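Local coordinates for protein oxidoreductase (Bordetella pertussis, PDB 3Q2K) that probably uses NAD to oxidise the 3'-hydroxyl of UDP-N-acetylglucosaminuronic acid on the way to a diacetamido-mannuronic acid sugar, at residues Leu233-Ala245 and Met254-Gln266. Residues are numbered along the deposited sequence; the frame is centred on the assembly and turned at random.
With HP7 ((2S,3S,4R,5R,6R)-5-acetamido-6-[[[(2R,3S,4R,5R)-5-(2,4-dioxopyrimidin-1-yl)-3,4-dihydroxy-oxolan-2-yl]methoxy-hydroxy-phosphoryl]oxy-hydroxy-phosphoryl]oxy-3,4-dihydroxy-oxane-2-carboxylic acid), chain V.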
loop_
_atom_site.group_PDB
_atom_site.type_symbol
_atom_site.label_atom_id
_atom_site.label_comp_id
_atom_site.label_asym_id
_atom_site.label_seq_id
_atom_site.Cartn_x
_atom_site.Cartn_y
_atom_site.Cartn_z
ATOM N N LEU C 233 9.825 -16.968 -19.470
ATOM C CA LEU C 233 11.291 -17.082 -19.402
ATOM C C LEU C 233 11.953 -17.496 -20.716
ATOM O O LEU C 233 13.148 -17.287 -20.909
ATOM C CB LEU C 233 11.694 -18.124 -18.346
ATOM C CG LEU C 233 11.411 -17.567 -16.948
ATOM C CD1 LEU C 233 11.758 -18.568 -15.872
ATOM C CD2 LEU C 233 12.255 -16.288 -16.856
ATOM N N ALA C 234 11.235 -18.175 -21.602
ATOM C CA ALA C 234 11.828 -18.535 -22.888
ATOM C C ALA C 234 10.916 -18.496 -24.111
ATOM O O ALA C 234 11.375 -18.061 -25.161
ATOM C CB ALA C 234 12.578 -19.847 -22.808
ATOM N N ARG C 235 9.647 -18.878 -24.037
ATOM C CA ARG C 235 8.857 -18.942 -25.266
ATOM C C ARG C 235 8.517 -17.566 -25.820
ATOM O O ARG C 235 8.362 -16.617 -25.054
ATOM C CB ARG C 235 7.564 -19.718 -25.018
ATOM C CG ARG C 235 7.926 -21.171 -24.759
ATOM C CD ARG C 235 8.586 -21.903 -25.924
ATOM N NE ARG C 235 8.918 -23.219 -25.382
ATOM C CZ ARG C 235 10.155 -23.519 -25.005
ATOM N NH1 ARG C 235 11.104 -22.618 -25.204
ATOM N NH2 ARG C 235 10.458 -24.684 -24.451
ATOM N N ARG C 236 8.363 -17.424 -27.133
ATOM C CA ARG C 236 7.901 -16.143 -27.662
ATOM C C ARG C 236 6.385 -16.247 -27.731
ATOM O O ARG C 236 5.872 -16.772 -28.714
ATOM C CB ARG C 236 8.447 -15.816 -29.058
ATOM C CG ARG C 236 9.823 -15.154 -29.019
ATOM C CD ARG C 236 10.353 -14.749 -30.391
ATOM N NE ARG C 236 10.994 -15.861 -31.088
ATOM C CZ ARG C 236 10.409 -16.591 -32.032
ATOM N NH1 ARG C 236 9.167 -16.315 -32.409
ATOM N NH2 ARG C 236 11.076 -17.589 -32.596
ATOM N N ILE C 237 5.704 -15.830 -26.671
ATOM C CA ILE C 237 4.249 -15.878 -26.525
ATOM C C ILE C 237 3.903 -14.710 -25.604
ATOM O O ILE C 237 4.835 -14.114 -25.060
ATOM C CB ILE C 237 3.813 -17.167 -25.800
ATOM C CG1 ILE C 237 4.548 -17.288 -24.464
ATOM C CG2 ILE C 237 4.028 -18.395 -26.676
ATOM C CD1 ILE C 237 4.032 -18.394 -23.553
ATOM N N GLU C 238 2.624 -14.423 -25.366
ATOM C CA GLU C 238 2.275 -13.289 -24.517
ATOM C C GLU C 238 2.239 -13.562 -23.013
ATOM O O GLU C 238 2.576 -12.688 -22.222
ATOM C CB GLU C 238 0.916 -12.725 -24.921
ATOM C CG GLU C 238 0.845 -12.259 -26.365
ATOM C CD GLU C 238 -0.505 -11.630 -26.663
ATOM O OE1 GLU C 238 -1.439 -11.812 -25.860
ATOM O OE2 GLU C 238 -0.679 -10.925 -27.674
ATOM N N ALA C 239 1.799 -14.758 -22.640
ATOM C CA ALA C 239 1.412 -15.143 -21.288
ATOM C C ALA C 239 2.625 -15.829 -20.690
ATOM O O ALA C 239 3.678 -15.910 -21.325
ATOM C CB ALA C 239 0.265 -16.170 -21.386
ATOM N N GLU C 240 2.442 -16.382 -19.497
ATOM C CA GLU C 240 3.619 -16.875 -18.785
ATOM C C GLU C 240 3.886 -18.311 -19.232
ATOM O O GLU C 240 2.921 -18.993 -19.569
ATOM C CB GLU C 240 3.386 -16.847 -17.274
ATOM C CG GLU C 240 2.638 -18.086 -16.790
ATOM C CD GLU C 240 1.141 -18.003 -17.036
ATOM O OE1 GLU C 240 0.673 -16.939 -17.484
ATOM O OE2 GLU C 240 0.393 -18.975 -16.788
ATOM N N ASP C 241 5.142 -18.757 -19.268
ATOM C CA ASP C 241 5.471 -20.158 -19.521
ATOM C C ASP C 241 5.950 -20.811 -18.235
ATOM O O ASP C 241 6.118 -22.027 -18.204
ATOM C CB ASP C 241 6.542 -20.352 -20.606
ATOM C CG ASP C 241 7.838 -19.610 -20.342
ATOM O OD1 ASP C 241 8.222 -19.342 -19.184
ATOM O OD2 ASP C 241 8.528 -19.309 -21.337
ATOM N N THR C 242 6.165 -20.011 -17.195
ATOM C CA THR C 242 6.684 -20.545 -15.948
ATOM C C THR C 242 6.103 -19.722 -14.809
ATOM O O THR C 242 6.004 -18.494 -14.908
ATOM C CB THR C 242 8.196 -20.259 -15.986
ATOM O OG1 THR C 242 8.754 -20.949 -17.110
ATOM C CG2 THR C 242 8.858 -20.661 -14.689
ATOM N N GLY C 243 5.756 -20.391 -13.717
ATOM C CA GLY C 243 5.380 -19.664 -12.517
ATOM C C GLY C 243 5.220 -20.506 -11.272
ATOM O O GLY C 243 5.319 -21.734 -11.277
ATOM N N VAL C 244 4.995 -19.778 -10.186
ATOM C CA VAL C 244 4.771 -20.367 -8.864
ATOM C C VAL C 244 3.683 -19.562 -8.147
ATOM O O VAL C 244 3.673 -18.331 -8.237
ATOM C CB VAL C 244 6.096 -20.389 -8.054
ATOM C CG1 VAL C 244 6.610 -18.997 -7.729
ATOM C CG2 VAL C 244 5.880 -21.050 -6.706
ATOM N N ALA C 245 2.795 -20.237 -7.422
ATOM C CA ALA C 245 1.847 -19.593 -6.515
ATOM C C ALA C 245 1.979 -20.135 -5.103
ATOM O O ALA C 245 2.032 -21.361 -4.955
ATOM C CB ALA C 245 0.401 -19.775 -6.977
ATOM N N MET C 254 -1.379 -24.544 4.145
ATOM C CA MET C 254 -0.612 -23.746 3.191
ATOM C C MET C 254 -0.034 -24.633 2.100
ATOM O O MET C 254 0.111 -25.842 2.280
ATOM C CB MET C 254 0.557 -23.061 3.908
ATOM C CG MET C 254 0.083 -21.849 4.707
ATOM S SD MET C 254 1.018 -21.465 6.203
ATOM C CE MET C 254 0.607 -22.821 7.299
ATOM N N GLY C 255 0.355 -24.044 0.975
ATOM C CA GLY C 255 1.183 -24.825 0.069
ATOM C C GLY C 255 1.537 -23.959 -1.121
ATOM O O GLY C 255 1.469 -22.725 -1.053
ATOM N N SER C 256 1.948 -24.659 -2.172
ATOM C CA SER C 256 2.259 -24.052 -3.464
ATOM C C SER C 256 1.971 -24.930 -4.679
ATOM O O SER C 256 1.838 -26.161 -4.606
ATOM C CB SER C 256 3.724 -23.623 -3.522
ATOM O OG SER C 256 4.576 -24.749 -3.406
ATOM N N ILE C 257 1.863 -24.220 -5.795
ATOM C CA ILE C 257 1.693 -24.827 -7.103
ATOM C C ILE C 257 2.841 -24.334 -7.963
ATOM O O ILE C 257 3.061 -23.131 -8.079
ATOM C CB ILE C 257 0.305 -24.585 -7.720
ATOM C CG1 ILE C 257 0.240 -25.249 -9.097
ATOM C CG2 ILE C 257 -0.042 -23.086 -7.738
ATOM C CD1 ILE C 257 -1.104 -25.283 -9.798
ATOM N N ASN C 258 3.601 -25.289 -8.490
ATOM C CA ASN C 258 4.812 -24.973 -9.236
ATOM C C ASN C 258 4.714 -25.433 -10.683
ATOM O O ASN C 258 4.550 -26.607 -10.996
ATOM C CB ASN C 258 6.028 -25.553 -8.509
ATOM C CG ASN C 258 5.997 -25.250 -7.013
ATOM O OD1 ASN C 258 6.325 -24.139 -6.614
ATOM N ND2 ASN C 258 5.584 -26.196 -6.175
ATOM N N VAL C 259 4.803 -24.486 -11.607
ATOM C CA VAL C 259 4.433 -24.779 -12.989
ATOM C C VAL C 259 5.479 -24.274 -13.973
ATOM O O VAL C 259 5.895 -23.122 -13.848
ATOM C CB VAL C 259 3.091 -24.094 -13.310
ATOM C CG1 VAL C 259 2.702 -24.271 -14.764
ATOM C CG2 VAL C 259 1.986 -24.686 -12.432
ATOM N N THR C 260 5.913 -25.112 -14.913
ATOM C CA THR C 260 6.679 -24.657 -16.070
ATOM C C THR C 260 6.470 -25.555 -17.282
ATOM O O THR C 260 6.264 -26.763 -17.187
ATOM C CB THR C 260 8.192 -24.518 -15.816
ATOM O OG1 THR C 260 8.782 -23.868 -16.950
ATOM C CG2 THR C 260 8.835 -25.877 -15.619
ATOM N N MET C 261 6.427 -24.908 -18.437
ATOM C CA MET C 261 6.324 -25.630 -19.699
ATOM C C MET C 261 7.714 -25.746 -20.322
ATOM O O MET C 261 7.869 -26.113 -21.483
ATOM C CB MET C 261 5.386 -24.902 -20.662
ATOM C CG MET C 261 3.877 -24.934 -20.314
ATOM S SD MET C 261 3.299 -26.599 -19.897
ATOM C CE MET C 261 2.893 -26.451 -18.157
ATOM N N LEU C 262 8.758 -25.437 -19.564
ATOM C CA LEU C 262 10.097 -25.402 -20.135
ATOM C C LEU C 262 10.960 -26.589 -19.712
ATOM O O LEU C 262 12.182 -26.551 -19.834
ATOM C CB LEU C 262 10.767 -24.082 -19.760
ATOM C CG LEU C 262 9.937 -22.839 -20.084
ATOM C CD1 LEU C 262 10.787 -21.657 -19.651
ATOM C CD2 LEU C 262 9.522 -22.694 -21.546
ATOM N N THR C 263 10.356 -27.674 -19.238
ATOM C CA THR C 263 11.137 -28.725 -18.600
ATOM C C THR C 263 11.979 -29.363 -19.702
ATOM O O THR C 263 11.470 -29.684 -20.782
ATOM C CB THR C 263 10.238 -29.808 -17.951
ATOM O OG1 THR C 263 9.231 -29.191 -17.137
ATOM C CG2 THR C 263 11.040 -30.706 -17.038
ATOM N N TYR C 264 13.248 -29.604 -19.384
ATOM C CA TYR C 264 14.150 -30.372 -20.239
ATOM C C TYR C 264 14.133 -31.873 -19.954
ATOM O O TYR C 264 14.333 -32.277 -18.811
ATOM C CB TYR C 264 15.593 -29.915 -20.032
ATOM C CG TYR C 264 16.503 -30.771 -20.878
ATOM C CD1 TYR C 264 16.589 -30.537 -22.242
ATOM C CD2 TYR C 264 17.196 -31.851 -20.340
ATOM C CE1 TYR C 264 17.363 -31.346 -23.062
ATOM C CE2 TYR C 264 17.983 -32.652 -21.142
ATOM C CZ TYR C 264 18.055 -32.398 -22.501
ATOM O OH TYR C 264 18.841 -33.149 -23.345
ATOM N N PRO C 265 13.942 -32.721 -20.978
ATOM C CA PRO C 265 13.724 -32.515 -22.409
ATOM C C PRO C 265 12.302 -32.895 -22.787
ATOM O O PRO C 265 11.946 -32.790 -23.956
ATOM C CB PRO C 265 14.593 -33.614 -23.022
ATOM C CG PRO C 265 14.481 -34.740 -22.029
ATOM C CD PRO C 265 14.073 -34.160 -20.693
ATOM N N GLN C 266 11.517 -33.348 -21.814
ATOM C CA GLN C 266 10.103 -33.662 -22.012
ATOM C C GLN C 266 9.368 -33.735 -20.665
ATOM O O GLN C 266 9.995 -33.712 -19.608
ATOM C CB GLN C 266 10.023 -35.051 -22.652
ATOM C CG GLN C 266 10.405 -36.050 -21.579
ATOM C CD GLN C 266 10.729 -37.428 -22.115
ATOM O OE1 GLN C 266 10.564 -38.419 -21.408
ATOM N NE2 GLN C 266 11.201 -37.501 -23.353
HETATM N N1 HP7 V . 4.573 -32.185 -25.609
HETATM C C2 HP7 V . 5.907 -32.131 -25.730
HETATM O O2 HP7 V . 6.542 -31.414 -26.529
HETATM N N3 HP7 V . 6.673 -32.893 -24.933
HETATM C C4 HP7 V . 6.090 -33.696 -24.018
HETATM O O4 HP7 V . 6.882 -34.331 -23.290
HETATM C C5 HP7 V . 4.705 -33.764 -23.877
HETATM C C6 HP7 V . 3.936 -32.968 -24.724
HETATM P PA HP7 V . -0.288 -33.837 -25.116
HETATM P PB HP7 V . -2.959 -33.559 -24.133
HETATM O "O'P" HP7 V . -0.900 -28.557 -24.287
HETATM O "O'Q" HP7 V . -2.594 -27.996 -25.436
HETATM C "C1'" HP7 V . -2.905 -31.620 -22.371
HETATM O O1A HP7 V . 0.302 -34.737 -24.053
HETATM O O1B HP7 V . -2.892 -34.714 -23.162
HETATM C C1C HP7 V . 3.788 -31.332 -26.500
HETATM C "C2'" HP7 V . -3.894 -31.066 -21.343
HETATM N "N2'" HP7 V . -4.859 -32.024 -20.821
HETATM O O2A HP7 V . -0.639 -34.326 -26.503
HETATM O O2B HP7 V . -3.660 -33.631 -25.465
HETATM C C2C HP7 V . 3.396 -32.114 -27.746
HETATM O O2C HP7 V . 3.401 -31.187 -28.832
HETATM C "C3'" HP7 V . -4.737 -29.991 -22.019
HETATM O "O3'" HP7 V . -5.725 -29.376 -21.170
HETATM O O3A HP7 V . -1.479 -33.000 -24.428
HETATM O O3B HP7 V . -3.668 -32.339 -23.342
HETATM C C3C HP7 V . 1.912 -32.307 -27.495
HETATM O O3C HP7 V . 1.284 -32.449 -28.767
HETATM C "C4'" HP7 V . -3.771 -29.002 -22.670
HETATM O "O4'" HP7 V . -4.592 -28.010 -23.296
HETATM C C4C HP7 V . 1.491 -31.023 -26.792
HETATM O O4C HP7 V . 2.573 -30.915 -25.871
HETATM C "C5'" HP7 V . -2.953 -29.690 -23.760
HETATM O "O5'" HP7 V . -2.137 -30.641 -23.086
HETATM C C5C HP7 V . 0.274 -31.381 -25.948
HETATM O O5C HP7 V . 0.687 -32.568 -25.271
HETATM C "C6'" HP7 V . -2.115 -28.702 -24.523
HETATM C "C7'" HP7 V . -4.572 -32.817 -19.794
HETATM O "O7'" HP7 V . -3.499 -32.636 -19.228
HETATM C "C8'" HP7 V . -5.529 -33.887 -19.348
#
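Leu262 meets Asp241, Thr242 and Arg235 where the antiparallel beta hairpin of strands 242-249 and 254-260 opens into loops, in the C-terminal alpha/beta domain of this GFO/IDH/MocA-family dehydrogenase. Its side chain crosses those of Asp241 and Thr242 at about a right angle and runs counter to that of Arg235. With CG beside its own backbone N (chi1 -52°), the isobutyl group forks over the Asp241 carboxylate: CD1 lies 3.5 Å from Asp241 OD1, while CD2 covers one face of the Arg235 guanidinium, 3.6 Å from Arg235 CZ. Arg235 NE in turn bonds Arg184 O.

Each oxygen of this buried carboxylate takes two donors, which should fix its rotation: OD1 receives Leu233 N and Thr242 OG1 from opposite faces of its plane, OD2 receives Ala234 N by its syn lone pair and Arg235 N. Asp241 and Thr242 form a classic beta bulge opposite Ala231. Across the hairpin, Thr242 and Thr260 lie side by side, their OG1 atoms 2.9 Å apart; Thr260 OG1 also accepts from Leu262 N, an ST turn. Further along, Gly243 and Val259 form a hydrogen-bonded pair, Gly243 N to Val259 O at 2.7 Å. On the face of Val244, Asn258 OD1 bonds Ser256 OG of a second subunit. Beyond the strand, Gln266 CB comes within 3.3 Å of HP7 O4 on the uracil.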